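PDB 3RD6: Mll3558 protein from Mesorhizobium loti, which is of unknown function but belongs to the AHA1 family, whose SRPBCC-type fold commonly encloses a pocket for small apolar ligands. Local coordinates for the interface of chains A and B. Residues are numbered along the deposited sequence; one frame, centred on the assembly and turned at random. Chains: chain A/B, Mll3558 protein.

Contact 1: the interface of chains A and B. Residues chain A 8-9, 121-122; chain B 8-9, 121-122.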
ATOM      1  N   SER A   8      -4.832 -11.255  -2.313  1.00 37.10           N
ATOM      2  CA  SER A   8      -6.122 -11.520  -1.708  1.00 23.21           C
ATOM      3  C   SER A   8      -6.556 -10.281  -0.966  1.00 26.14           C
ATOM      4  O   SER A   8      -5.762  -9.398  -0.698  1.00 27.09           O
ATOM      5  CB  SER A   8      -6.036 -12.702  -0.738  1.00 37.30           C
ATOM      6  OG  SER A   8      -5.700 -12.270   0.576  1.00 46.82           O
ATOM      7  N   THR A   9      -7.829 -10.237  -0.626  1.00 21.74           N
ATOM      8  CA  THR A   9      -8.387  -9.117   0.091  1.00 31.73           C
ATOM      9  C   THR A   9      -9.375  -9.732   1.050  1.00 29.40           C
ATOM     10  O   THR A   9      -9.987 -10.749   0.744  1.00 43.52           O
ATOM     11  CB  THR A   9      -9.159  -8.163  -0.858  1.00 35.79           C
ATOM     12  OG1 THR A   9      -8.279  -7.685  -1.888  1.00 50.92           O
ATOM     13  CG2 THR A   9      -9.751  -6.980  -0.083  1.00 29.96           C
ATOM     14  N   GLN A 121      -5.980  -5.309   1.453  1.00 36.35           N
ATOM     15  CA  GLN A 121      -5.595  -5.839   0.152  1.00 33.81           C
ATOM     16  C   GLN A 121      -4.125  -6.161   0.269  1.00 25.32           C
ATOM     17  O   GLN A 121      -3.297  -5.264   0.348  1.00 32.47           O
ATOM     18  CB  GLN A 121      -5.841  -4.792  -0.933  1.00 35.76           C
ATOM     19  CG  GLN A 121      -7.300  -4.446  -1.104  1.00 36.25           C
ATOM     20  CD  GLN A 121      -7.520  -3.154  -1.847  1.00 30.33           C
ATOM     21  OE1 GLN A 121      -7.296  -2.068  -1.311  1.00 32.21           O
ATOM     22  NE2 GLN A 121      -7.962  -3.260  -3.090  1.00 36.17           N
ATOM     23  N   GLY A 122      -3.805  -7.443   0.305  1.00 27.57           N
ATOM     24  CA  GLY A 122      -2.418  -7.816   0.452  1.00 27.81           C
ATOM     25  C   GLY A 122      -1.770  -8.617  -0.651  1.00 28.58           C
ATOM     26  O   GLY A 122      -2.410  -9.211  -1.513  1.00 27.67           O
TER
ATOM     27  N   SER B   8     -11.003  -2.412  -5.386  1.00 39.73           N
ATOM     28  CA  SER B   8     -11.065  -3.282  -6.523  1.00 43.41           C
ATOM     29  C   SER B   8      -9.667  -3.791  -6.763  1.00 36.64           C
ATOM     30  O   SER B   8      -8.690  -3.150  -6.422  1.00 36.61           O
ATOM     31  CB  SER B   8     -11.558  -2.525  -7.760  1.00 45.45           C
ATOM     32  OG  SER B   8     -10.543  -1.709  -8.322  1.00 48.81           O
ATOM     33  N   THR B   9      -9.575  -4.971  -7.332  1.00 40.37           N
ATOM     34  CA  THR B   9      -8.285  -5.530  -7.649  1.00 43.80           C
ATOM     35  C   THR B   9      -8.489  -5.958  -9.077  1.00 48.95           C
ATOM     36  O   THR B   9      -9.478  -6.620  -9.397  1.00 45.76           O
ATOM     37  CB  THR B   9      -7.956  -6.791  -6.809  1.00 48.86           C
ATOM     38  OG1 THR B   9      -8.037  -6.492  -5.407  1.00 40.21           O
ATOM     39  CG2 THR B   9      -6.554  -7.291  -7.140  1.00 45.16           C
ATOM     40  N   GLN B 121      -4.035  -3.422  -6.590  1.00 35.69           N
ATOM     41  CA  GLN B 121      -5.033  -3.528  -5.546  1.00 32.82           C
ATOM     42  C   GLN B 121      -5.185  -2.074  -5.131  1.00 33.12           C
ATOM     43  O   GLN B 121      -4.251  -1.472  -4.603  1.00 26.64           O
ATOM     44  CB  GLN B 121      -4.498  -4.416  -4.425  1.00 29.31           C
ATOM     45  CG  GLN B 121      -4.057  -5.798  -4.927  1.00 30.54           C
ATOM     46  CD  GLN B 121      -3.227  -6.571  -3.927  1.00 30.95           C
ATOM     47  OE1 GLN B 121      -2.016  -6.389  -3.855  1.00 24.73           O
ATOM     48  NE2 GLN B 121      -3.881  -7.438  -3.142  1.00 20.88           N
ATOM     49  N   GLY B 122      -6.352  -1.505  -5.418  1.00 27.92           N
ATOM     50  CA  GLY B 122      -6.558  -0.110  -5.123  1.00 24.38           C
ATOM     51  C   GLY B 122      -7.729   0.258  -4.255  1.00 33.26           C
ATOM     52  O   GLY B 122      -8.611  -0.545  -3.992  1.00 36.83           O
TER
HETATM   53  O   HOH W   1      -6.361  -8.060  -3.740  1.00 48.73           O
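B:Gln121 NE2, the side-chain amide nitrogen, bonds both to the backbone carbonyl oxygen A:Gly122 O, at 2.8 Å, and to a bridging water. The water oxygen lies 2.6 Å from B:Gln121 NE2. The bond to the carbonyl is nearly straight, 167° at the hydrogen, and the oxygen lies close to the amide plane of B:Gln121. Seen from the acceptor, though, the nitrogen stands well above the carbonyl plane, 57° out of it. The two-fold returns the bond with the chains exchanged: A:Gln121 NE2 donates to B:Gly122 O at 2.9 Å, again with the oxygen near the plane of the amide and the donor above that of the carbonyl, here by a smaller tilt. Each glutamine therefore reaches past its counterpart to the residue that follows it in the other chain. Chi1 of -64° sets CG of A:Gln121 opposite its own carbonyl carbon, and the extended chain beyond carries the amide across the boundary. At the root of the pair the beta-methylenes touch, A:Gln121 CB lying 3.8 Å from B:Gln121 CB. The water joins the two threonines beside them, with A:Thr9 OG1 at 2.7 Å and B:Thr9 OG1 at 2.8 Å. The two threonine side chains run antiparallel past one another, with 3.7 Å from A:Thr9 OG1 to B:Thr9 OG1. With an alanine in place of A:Gln121, B:Gly122 O would probably lose its amide donor from chain A, leaving the twin bond and the water to link the chains there. This strand-to-strand patch, formed by 5-16 and 113-125 of chain A against their copies, pins the two sheets together at the centre of a two-fold interface; whether that dimer forms in the cell the structure alone does not show.

Contact 2: the interface of chains A and B. Residues chain A 5, 7, 123, 125; chain B 84, 86, 104, 106, 119.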
ATOM      1  N   VAL A   5       3.589 -14.548  -6.103  1.00 50.14           N
ATOM      2  CA  VAL A   5       2.860 -13.526  -5.369  1.00 44.09           C
ATOM      3  C   VAL A   5       1.392 -13.883  -5.278  1.00 40.43           C
ATOM      4  O   VAL A   5       0.727 -14.044  -6.295  1.00 48.05           O
ATOM      5  CB  VAL A   5       2.952 -12.116  -6.047  1.00 30.13           C
ATOM      6  CG1 VAL A   5       2.188 -11.090  -5.221  1.00 37.30           C
ATOM      7  CG2 VAL A   5       4.394 -11.691  -6.203  1.00 30.76           C
ATOM      8  N   HIS A   7      -2.347 -12.723  -4.196  1.00 44.49           N
ATOM      9  CA  HIS A   7      -3.104 -11.501  -3.965  1.00 35.48           C
ATOM     10  C   HIS A   7      -4.450 -11.881  -3.417  1.00 37.15           C
ATOM     11  O   HIS A   7      -5.137 -12.719  -3.989  1.00 40.61           O
ATOM     12  CB  HIS A   7      -3.338 -10.715  -5.254  1.00 33.33           C
ATOM     13  CG  HIS A   7      -2.090 -10.165  -5.863  1.00 29.35           C
ATOM     14  ND1 HIS A   7      -1.382 -10.830  -6.838  1.00 34.44           N
ATOM     15  CD2 HIS A   7      -1.396  -9.036  -5.600  1.00 28.99           C
ATOM     16  CE1 HIS A   7      -0.304 -10.137  -7.153  1.00 31.65           C
ATOM     17  NE2 HIS A   7      -0.288  -9.042  -6.415  1.00 21.46           N
ATOM     18  N   ALA A 123      -0.452  -8.613  -0.602  1.00 29.80           N
ATOM     19  CA  ALA A 123       0.375  -9.342  -1.536  1.00 27.65           C
ATOM     20  C   ALA A 123       1.331 -10.168  -0.666  1.00 32.70           C
ATOM     21  O   ALA A 123       2.227  -9.618  -0.022  1.00 37.49           O
ATOM     22  CB  ALA A 123       1.148  -8.355  -2.424  1.00 29.46           C
ATOM     23  N   PHE A 125       4.272 -12.894  -0.196  1.00 40.66           N
ATOM     24  CA  PHE A 125       5.445 -13.340  -0.925  1.00 43.91           C
ATOM     25  C   PHE A 125       5.996 -14.742  -0.834  1.00 54.11           C
ATOM     26  O   PHE A 125       6.063 -15.358   0.224  1.00 53.28           O
ATOM     27  CB  PHE A 125       6.591 -12.351  -0.675  1.00 46.22           C
ATOM     28  CG  PHE A 125       6.221 -10.924  -0.979  1.00 42.74           C
ATOM     29  CD1 PHE A 125       5.618 -10.591  -2.188  1.00 40.85           C
ATOM     30  CD2 PHE A 125       6.438  -9.923  -0.050  1.00 45.22           C
ATOM     31  CE1 PHE A 125       5.241  -9.289  -2.452  1.00 44.24           C
ATOM     32  CE2 PHE A 125       6.060  -8.614  -0.314  1.00 48.66           C
ATOM     33  CZ  PHE A 125       5.461  -8.300  -1.515  1.00 39.01           C
TER
ATOM     34  N   ARG B  84      10.323  -9.154  -9.862  1.00 49.90           N
ATOM     35  CA  ARG B  84       9.216  -8.506  -9.169  1.00 43.39           C
ATOM     36  C   ARG B  84       9.419  -7.096  -8.642  1.00 43.05           C
ATOM     37  O   ARG B  84      10.462  -6.757  -8.085  1.00 35.69           O
ATOM     38  CB  ARG B  84       8.768  -9.401  -8.005  1.00 42.44           C
ATOM     39  CG  ARG B  84       7.596  -8.879  -7.230  1.00 35.62           C
ATOM     40  CD  ARG B  84       7.067  -9.919  -6.283  1.00 38.58           C
ATOM     41  NE  ARG B  84       7.982 -10.204  -5.188  1.00 42.09           N
ATOM     42  CZ  ARG B  84       8.128 -11.412  -4.658  1.00 49.67           C
ATOM     43  NH1 ARG B  84       7.416 -12.427  -5.146  1.00 37.20           N
ATOM     44  NH2 ARG B  84       8.971 -11.605  -3.645  1.00 35.26           N
ATOM     45  N   VAL B  86       7.134  -4.364  -6.330  1.00 41.29           N
ATOM     46  CA  VAL B  86       5.935  -4.091  -5.546  1.00 37.29           C
ATOM     47  C   VAL B  86       6.076  -2.703  -4.961  1.00 38.71           C
ATOM     48  O   VAL B  86       7.082  -2.380  -4.327  1.00 30.86           O
ATOM     49  CB  VAL B  86       5.754  -5.084  -4.360  1.00 36.93           C
ATOM     50  CG1 VAL B  86       4.385  -4.911  -3.754  1.00 32.24           C
ATOM     51  CG2 VAL B  86       5.982  -6.505  -4.799  1.00 41.71           C
ATOM     52  N   THR B 104       1.602  -4.605  -7.954  1.00 31.19           N
ATOM     53  CA  THR B 104       2.502  -5.725  -8.156  1.00 36.96           C
ATOM     54  C   THR B 104       2.701  -5.865  -9.651  1.00 36.36           C
ATOM     55  O   THR B 104       1.730  -5.880 -10.422  1.00 31.87           O
ATOM     56  CB  THR B 104       1.927  -7.064  -7.632  1.00 34.11           C
ATOM     57  OG1 THR B 104       1.374  -6.888  -6.325  1.00 38.71           O
ATOM     58  CG2 THR B 104       3.023  -8.100  -7.585  1.00 36.86           C
ATOM     59  N   GLU B 106       4.774  -8.419 -11.992  1.00 43.89           N
ATOM     60  CA  GLU B 106       5.595  -9.621 -12.080  1.00 54.91           C
ATOM     61  C   GLU B 106       5.829  -9.904 -13.551  1.00 57.83           C
ATOM     62  O   GLU B 106       4.966  -9.639 -14.405  1.00 51.25           O
ATOM     63  CB  GLU B 106       4.899 -10.827 -11.441  1.00 46.80           C
ATOM     64  CG  GLU B 106       4.565 -10.656  -9.987  1.00 47.32           C
ATOM     65  CD  GLU B 106       3.852 -11.863  -9.438  1.00 55.67           C
ATOM     66  OE1 GLU B 106       4.509 -12.921  -9.291  1.00 60.85           O
ATOM     67  OE2 GLU B 106       2.637 -11.755  -9.160  1.00 53.13           O
ATOM     68  N   THR B 119      -0.602  -6.220 -11.528  1.00 33.35           N
ATOM     69  CA  THR B 119      -1.652  -6.317 -10.543  1.00 40.59           C
ATOM     70  C   THR B 119      -1.733  -5.033  -9.745  1.00 40.96           C
ATOM     71  O   THR B 119      -0.712  -4.488  -9.302  1.00 35.63           O
ATOM     72  CB  THR B 119      -1.426  -7.473  -9.546  1.00 49.71           C
ATOM     73  OG1 THR B 119      -1.195  -8.705 -10.249  1.00 37.40           O
ATOM     74  CG2 THR B 119      -2.672  -7.606  -8.645  1.00 36.00           C
TER
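A:His7 and A:Val5, on the first strand of an AHA1-family chain, press against the sheet of chain B. The polar link is between the imidazole and a hydroxyl: A:His7 NE2 and B:Thr104 OG1 are hydrogen-bonded at 2.7 Å, nearly straight at 167°; which of the two donates cannot be told from the model. B:Thr104 CB also lies at the ring's edge, in its plane. One face of the same imidazole takes the methyl of B:Thr119, whose CG2 sits 3.6 Å from the ring centroid in a CH-pi contact. Edge and face are thus held by two threonines of chain B, which should limit rotation of the ring. Chi1 of -66° turns the imidazole of A:His7 away from its own carbonyl carbon and towards this pair.

Ring and guanidinium meet at A:Phe125. Its edge atom CD1 lies over the centre of the B:Arg84 guanidinium, 3.6 Å from CZ, with the two planes 28° apart. The arginine chain bends at chi3 to bring the group there.

Apolar packing fills in around them. A:Phe125 CE1 meets the methyl B:Val86 CG2 at 3.7 Å, while A:Val5 points a methyl at B:Thr104, tip to tip, CG1 to CG2 at 3.9 Å. A:Val5 CG2 also packs between the B:Arg84 chain and the carboxylate of B:Glu106, crossing both at an angle.

Contact 1 and contact 2 have centres about 11 Å apart and run along the same two strands of chain A, 5-16 and 113-125. Contact 1 uses these strands and their copies near the two-fold axis, while contact 2 carries the same face of the strands outward onto chain B strands 84-92 and 97-108. B:Thr119 and B:Gln121 lie two residues apart on strand 115-124, so that strand serves both. Symmetry gives contact 2 a twin on the other side of contact 1. Contact 1 is mainly polar and water-bridged, contact 2 more mixed; together they suggest face-to-face sheet packing, compatible with a dimer.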